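Local atomic coordinates of alginate lyase (Paenibacillus sp. FPU-7, PDB entry 6KFN), a protein that cleaves the polysaccharide alginate by a lyase reaction, probably by beta-elimination, and folds as a right-handed parallel beta-helix. Residues 169-183 and 194-207. Residues are numbered along the deposited sequence; the frame is centred on the assembly and turned at random. Where two conformers were deposited one is given.
Sequences VISGVRIGPGVAAEH and IVENSVFNGTGITG. With NA (sodium ion), chain B.
The carbonyl oxygen of Glu-196 is gripped twice: Gly-172 N gives it a bond of 3.0 Å, and Ser-198 OG, standing above the carbonyl plane, donates its proton to the same atom. That hydroxyl also works as an acceptor, taking Val-173 N at 3.1 Å with an N-H...O angle of 164°, and so ties Glu-196 O of its own segment to Val-173 N of the adjoining one, in the bend between the paired strands. An alanine in place of Ser-198 would probably leave Val-173 N without its acceptor and take the second donor from Glu-196 O. Nearby, Ser-171 OG, swung anti to its N (chi1 -179°), lies beside the Glu-196 carboxylate and donates to the anti lone pair of its OE2 at 2.7 Å. The other carboxylate oxygen, OE1, salt-bridges to Arg-225. On the opposite face, Ile-170 CD1 lies alongside Val-195 CG2, and Ile-175 CD1 meets the edge of the Phe-200 ring. His-183 and Phe-200 run past one another in opposing senses, His-183 ND1 3.3 Å from Phe-200 CB, while Ile-175 CG2 covers one face of the imidazole near its rim. A water in the plane of this ring links His-183 NE2 with the carbonyls of Val-179 and Thr-203. Further on, Ala-180 O receives Thr-206 N and Thr-206 OG1, both at 2.8 Å, one from above the carbonyl plane and one from below. Beyond it Glu-182 OE1 binds a sodium ion, a site completed by Glu-147, Asp-185 and waters. In-register parallel strands, with like positions stacked on successive turns and matching bends, are the hallmark of the right-handed parallel beta-helix of the pectate lyase-like clan.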
loop_
_atom_site.group_PDB
_atom_site.type_symbol
_atom_site.label_atom_id
_atom_site.label_comp_id
_atom_site.label_asym_id
_atom_site.label_seq_id
_atom_site.Cartn_x
_atom_site.Cartn_y
_atom_site.Cartn_z
ATOM N N VAL A 169 -1.566 8.636 -1.566
ATOM C CA VAL A 169 -2.637 8.285 -2.475
ATOM C C VAL A 169 -2.431 6.881 -3.013
ATOM O O VAL A 169 -1.341 6.541 -3.481
ATOM C CB VAL A 169 -2.740 9.304 -3.617
ATOM C CG1 VAL A 169 -3.817 8.918 -4.614
ATOM C CG2 VAL A 169 -2.984 10.723 -3.064
ATOM N N ILE A 170 -3.504 6.098 -2.993
ATOM C CA ILE A 170 -3.577 4.757 -3.522
ATOM C C ILE A 170 -4.668 4.804 -4.586
ATOM O O ILE A 170 -5.830 5.038 -4.246
ATOM C CB ILE A 170 -3.922 3.754 -2.409
ATOM C CG1 ILE A 170 -2.815 3.740 -1.315
ATOM C CG2 ILE A 170 -4.195 2.370 -2.986
ATOM C CD1 ILE A 170 -3.240 3.364 0.016
ATOM N N SER A 171 -4.301 4.684 -5.874
ATOM C CA SER A 171 -5.218 4.999 -6.965
ATOM C C SER A 171 -5.164 3.947 -8.048
ATOM O O SER A 171 -4.118 3.714 -8.641
ATOM C CB SER A 171 -4.867 6.366 -7.551
ATOM O OG SER A 171 -5.728 6.715 -8.569
ATOM N N GLY A 172 -6.290 3.292 -8.333
ATOM C CA GLY A 172 -6.290 2.321 -9.409
ATOM C C GLY A 172 -5.428 1.109 -9.124
ATOM O O GLY A 172 -4.746 0.602 -10.025
ATOM N N VAL A 173 -5.421 0.643 -7.886
ATOM C CA VAL A 173 -4.635 -0.516 -7.478
ATOM C C VAL A 173 -5.544 -1.720 -7.309
ATOM O O VAL A 173 -6.661 -1.603 -6.836
ATOM C CB VAL A 173 -3.823 -0.188 -6.187
ATOM C CG1 VAL A 173 -2.965 -1.333 -5.636
ATOM C CG2 VAL A 173 -2.894 1.016 -6.457
ATOM N N ARG A 174 -5.027 -2.881 -7.640
ATOM C CA ARG A 174 -5.671 -4.153 -7.354
ATOM C C ARG A 174 -4.919 -4.797 -6.208
ATOM O O ARG A 174 -3.702 -4.912 -6.259
ATOM C CB ARG A 174 -5.591 -5.068 -8.569
ATOM C CG ARG A 174 -6.456 -6.309 -8.457
ATOM C CD ARG A 174 -6.331 -7.103 -9.766
ATOM N NE ARG A 174 -7.176 -6.495 -10.775
ATOM C CZ ARG A 174 -8.491 -6.684 -10.876
ATOM N NH1 ARG A 174 -9.132 -7.517 -10.065
ATOM N NH2 ARG A 174 -9.184 -6.027 -11.794
ATOM N N ILE A 175 -5.640 -5.183 -5.171
ATOM C CA ILE A 175 -5.044 -5.783 -3.996
ATOM C C ILE A 175 -5.721 -7.131 -3.774
ATOM O O ILE A 175 -6.950 -7.218 -3.817
ATOM C CB ILE A 175 -5.097 -4.891 -2.746
ATOM C CG1 ILE A 175 -4.602 -3.490 -3.097
ATOM C CG2 ILE A 175 -4.300 -5.508 -1.617
ATOM C CD1 ILE A 175 -4.748 -2.474 -1.980
ATOM N N GLY A 176 -4.912 -8.164 -3.538
ATOM C CA GLY A 176 -5.394 -9.525 -3.441
ATOM C C GLY A 176 -5.298 -10.229 -4.772
ATOM O O GLY A 176 -5.016 -9.602 -5.801
ATOM N N PRO A 177 -5.544 -11.528 -4.804
ATOM C CA PRO A 177 -5.822 -12.388 -3.654
ATOM C C PRO A 177 -4.521 -12.662 -2.875
ATOM O O PRO A 177 -3.444 -12.189 -3.205
ATOM C CB PRO A 177 -6.390 -13.636 -4.302
ATOM C CG PRO A 177 -5.557 -13.770 -5.570
ATOM C CD PRO A 177 -5.392 -12.325 -6.047
ATOM N N GLY A 178 -4.653 -13.470 -1.813
ATOM C CA GLY A 178 -3.479 -13.886 -1.069
ATOM C C GLY A 178 -2.843 -12.830 -0.206
ATOM O O GLY A 178 -1.732 -13.035 0.273
ATOM N N VAL A 179 -3.530 -11.699 -0.006
ATOM C CA VAL A 179 -3.098 -10.700 0.961
ATOM C C VAL A 179 -3.694 -11.103 2.296
ATOM O O VAL A 179 -4.910 -11.196 2.483
ATOM C CB VAL A 179 -3.510 -9.297 0.483
ATOM C CG1 VAL A 179 -3.330 -8.275 1.595
ATOM C CG2 VAL A 179 -2.699 -8.942 -0.745
ATOM N N ALA A 180 -2.806 -11.434 3.254
ATOM C CA ALA A 180 -3.218 -12.126 4.454
ATOM C C ALA A 180 -3.856 -11.208 5.495
ATOM O O ALA A 180 -4.677 -11.682 6.302
ATOM C CB ALA A 180 -2.026 -12.831 5.109
ATOM N N ALA A 181 -3.463 -9.945 5.564
ATOM C CA ALA A 181 -4.055 -8.998 6.485
ATOM C C ALA A 181 -4.932 -8.027 5.697
ATOM O O ALA A 181 -5.409 -8.366 4.621
ATOM C CB ALA A 181 -2.985 -8.343 7.374
ATOM N N GLU A 182 -5.201 -6.835 6.258
ATOM C CA GLU A 182 -6.011 -5.905 5.484
ATOM C C GLU A 182 -5.340 -5.612 4.154
ATOM O O GLU A 182 -4.121 -5.516 4.047
ATOM C CB GLU A 182 -6.226 -4.561 6.197
ATOM C CG GLU A 182 -6.951 -4.632 7.522
ATOM C CD GLU A 182 -6.064 -4.853 8.722
ATOM O OE1 GLU A 182 -4.863 -5.088 8.605
ATOM O OE2 GLU A 182 -6.687 -4.749 9.850
ATOM N N HIS A 183 -6.159 -5.361 3.140
ATOM C CA HIS A 183 -5.622 -4.810 1.901
ATOM C C HIS A 183 -4.948 -3.483 2.143
ATOM O O HIS A 183 -3.867 -3.232 1.599
ATOM C CB HIS A 183 -6.716 -4.741 0.826
ATOM C CG HIS A 183 -7.072 -6.092 0.328
ATOM N ND1 HIS A 183 -7.793 -6.278 -0.836
ATOM C CD2 HIS A 183 -6.697 -7.322 0.770
ATOM C CE1 HIS A 183 -7.917 -7.582 -1.019
ATOM N NE2 HIS A 183 -7.283 -8.235 -0.065
ATOM N N ILE A 194 -5.771 8.852 0.717
ATOM C CA ILE A 194 -6.804 8.651 -0.294
ATOM C C ILE A 194 -6.670 7.239 -0.840
ATOM O O ILE A 194 -5.580 6.822 -1.230
ATOM C CB ILE A 194 -6.675 9.683 -1.439
ATOM C CG1 ILE A 194 -6.805 11.100 -0.918
ATOM C CG2 ILE A 194 -7.702 9.359 -2.564
ATOM C CD1 ILE A 194 -6.681 12.173 -1.964
ATOM N N VAL A 195 -7.808 6.522 -0.908
ATOM C CA VAL A 195 -7.881 5.226 -1.571
ATOM C C VAL A 195 -9.000 5.353 -2.607
ATOM O O VAL A 195 -10.160 5.544 -2.223
ATOM C CB VAL A 195 -8.222 4.088 -0.609
ATOM C CG1 VAL A 195 -8.267 2.778 -1.384
ATOM C CG2 VAL A 195 -7.193 4.035 0.538
ATOM N N GLU A 196 -8.649 5.272 -3.884
ATOM C CA GLU A 196 -9.637 5.543 -4.931
ATOM C C GLU A 196 -9.482 4.567 -6.069
ATOM O O GLU A 196 -8.374 4.114 -6.406
ATOM C CB GLU A 196 -9.523 6.987 -5.481
ATOM C CG GLU A 196 -8.179 7.247 -6.164
ATOM C CD GLU A 196 -8.058 8.627 -6.785
ATOM O OE1 GLU A 196 -8.862 9.513 -6.401
ATOM O OE2 GLU A 196 -7.125 8.823 -7.606
ATOM N N ASN A 197 -10.605 4.269 -6.723
ATOM C CA ASN A 197 -10.620 3.567 -8.006
ATOM C C ASN A 197 -9.925 2.207 -7.955
ATOM O O ASN A 197 -9.378 1.760 -8.974
ATOM C CB ASN A 197 -10.022 4.430 -9.122
ATOM C CG ASN A 197 -10.645 5.795 -9.192
ATOM O OD1 ASN A 197 -11.799 5.963 -8.981
ATOM N ND2 ASN A 197 -9.835 6.788 -9.534
ATOM N N SER A 198 -9.945 1.564 -6.804
ATOM C CA SER A 198 -9.189 0.352 -6.567
ATOM C C SER A 198 -10.135 -0.854 -6.453
ATOM O O SER A 198 -11.346 -0.705 -6.332
ATOM C CB SER A 198 -8.293 0.527 -5.342
ATOM O OG SER A 198 -7.285 1.517 -5.618
ATOM N N VAL A 199 -9.537 -2.049 -6.521
ATOM C CA VAL A 199 -10.288 -3.295 -6.519
ATOM C C VAL A 199 -9.661 -4.223 -5.493
ATOM O O VAL A 199 -8.453 -4.483 -5.540
ATOM C CB VAL A 199 -10.327 -3.965 -7.901
ATOM C CG1 VAL A 199 -11.145 -5.272 -7.829
ATOM C CG2 VAL A 199 -10.910 -3.020 -8.932
ATOM N N PHE A 200 -10.492 -4.736 -4.588
ATOM C CA PHE A 200 -10.061 -5.583 -3.481
ATOM C C PHE A 200 -10.589 -6.997 -3.700
ATOM O O PHE A 200 -11.795 -7.231 -3.659
ATOM C CB PHE A 200 -10.585 -5.029 -2.160
ATOM C CG PHE A 200 -10.331 -3.552 -1.986
ATOM C CD1 PHE A 200 -9.074 -2.995 -2.245
ATOM C CD2 PHE A 200 -11.360 -2.697 -1.622
ATOM C CE1 PHE A 200 -8.880 -1.617 -2.149
ATOM C CE2 PHE A 200 -11.157 -1.329 -1.498
ATOM C CZ PHE A 200 -9.921 -0.781 -1.771
ATOM N N ASN A 201 -9.674 -7.945 -3.916
ATOM C CA ASN A 201 -10.011 -9.368 -4.007
ATOM C C ASN A 201 -9.738 -9.962 -2.637
ATOM O O ASN A 201 -8.592 -10.212 -2.259
ATOM C CB ASN A 201 -9.183 -10.046 -5.091
ATOM C CG ASN A 201 -9.483 -11.529 -5.196
ATOM O OD1 ASN A 201 -10.060 -12.115 -4.268
ATOM N ND2 ASN A 201 -9.080 -12.127 -6.283
ATOM N N GLY A 202 -10.800 -10.131 -1.855
ATOM C CA GLY A 202 -10.685 -10.548 -0.471
ATOM C C GLY A 202 -10.267 -11.980 -0.224
ATOM O O GLY A 202 -10.000 -12.333 0.930
ATOM N N THR A 203 -10.218 -12.810 -1.267
ATOM C CA THR A 203 -9.740 -14.174 -1.068
ATOM C C THR A 203 -8.344 -14.123 -0.448
ATOM O O THR A 203 -7.479 -13.399 -0.945
ATOM C CB THR A 203 -9.752 -14.912 -2.409
ATOM O OG1 THR A 203 -11.088 -14.906 -2.915
ATOM C CG2 THR A 203 -9.209 -16.326 -2.273
ATOM N N GLY A 204 -8.151 -14.870 0.624
ATOM C CA GLY A 204 -6.883 -14.938 1.307
ATOM C C GLY A 204 -6.730 -14.071 2.545
ATOM O O GLY A 204 -5.807 -14.313 3.332
ATOM N N ILE A 205 -7.623 -13.087 2.789
ATOM C CA ILE A 205 -7.559 -12.381 4.079
ATOM C C ILE A 205 -7.789 -13.434 5.165
ATOM O O ILE A 205 -8.707 -14.255 5.087
ATOM C CB ILE A 205 -8.570 -11.227 4.151
ATOM C CG1 ILE A 205 -8.162 -10.125 3.157
ATOM C CG2 ILE A 205 -8.652 -10.695 5.578
ATOM C CD1 ILE A 205 -9.081 -8.903 3.172
ATOM N N THR A 206 -6.916 -13.438 6.177
ATOM C CA THR A 206 -6.857 -14.546 7.135
ATOM C C THR A 206 -7.625 -14.320 8.423
ATOM O O THR A 206 -7.925 -15.311 9.113
ATOM C CB THR A 206 -5.400 -14.835 7.565
ATOM O OG1 THR A 206 -4.830 -13.695 8.219
ATOM C CG2 THR A 206 -4.560 -15.337 6.397
ATOM N N GLY A 207 -7.901 -13.073 8.821
ATOM C CA GLY A 207 -8.378 -12.798 10.153
ATOM C C GLY A 207 -7.285 -12.667 11.210
ATOM O O GLY A 207 -7.609 -12.343 12.353
HETATM NA NA NA B . -3.054 -4.795 10.296
HETATM O O HOH W 1 -7.214 5.765 -10.675
HETATM O O HOH W 2 -6.427 -10.980 0.076
HETATM O O HOH W 3 -4.956 -4.667 11.707
HETATM O O HOH W 4 -1.510 -4.325 12.114
HETATM O O HOH W 5 -3.138 -7.117 10.893
#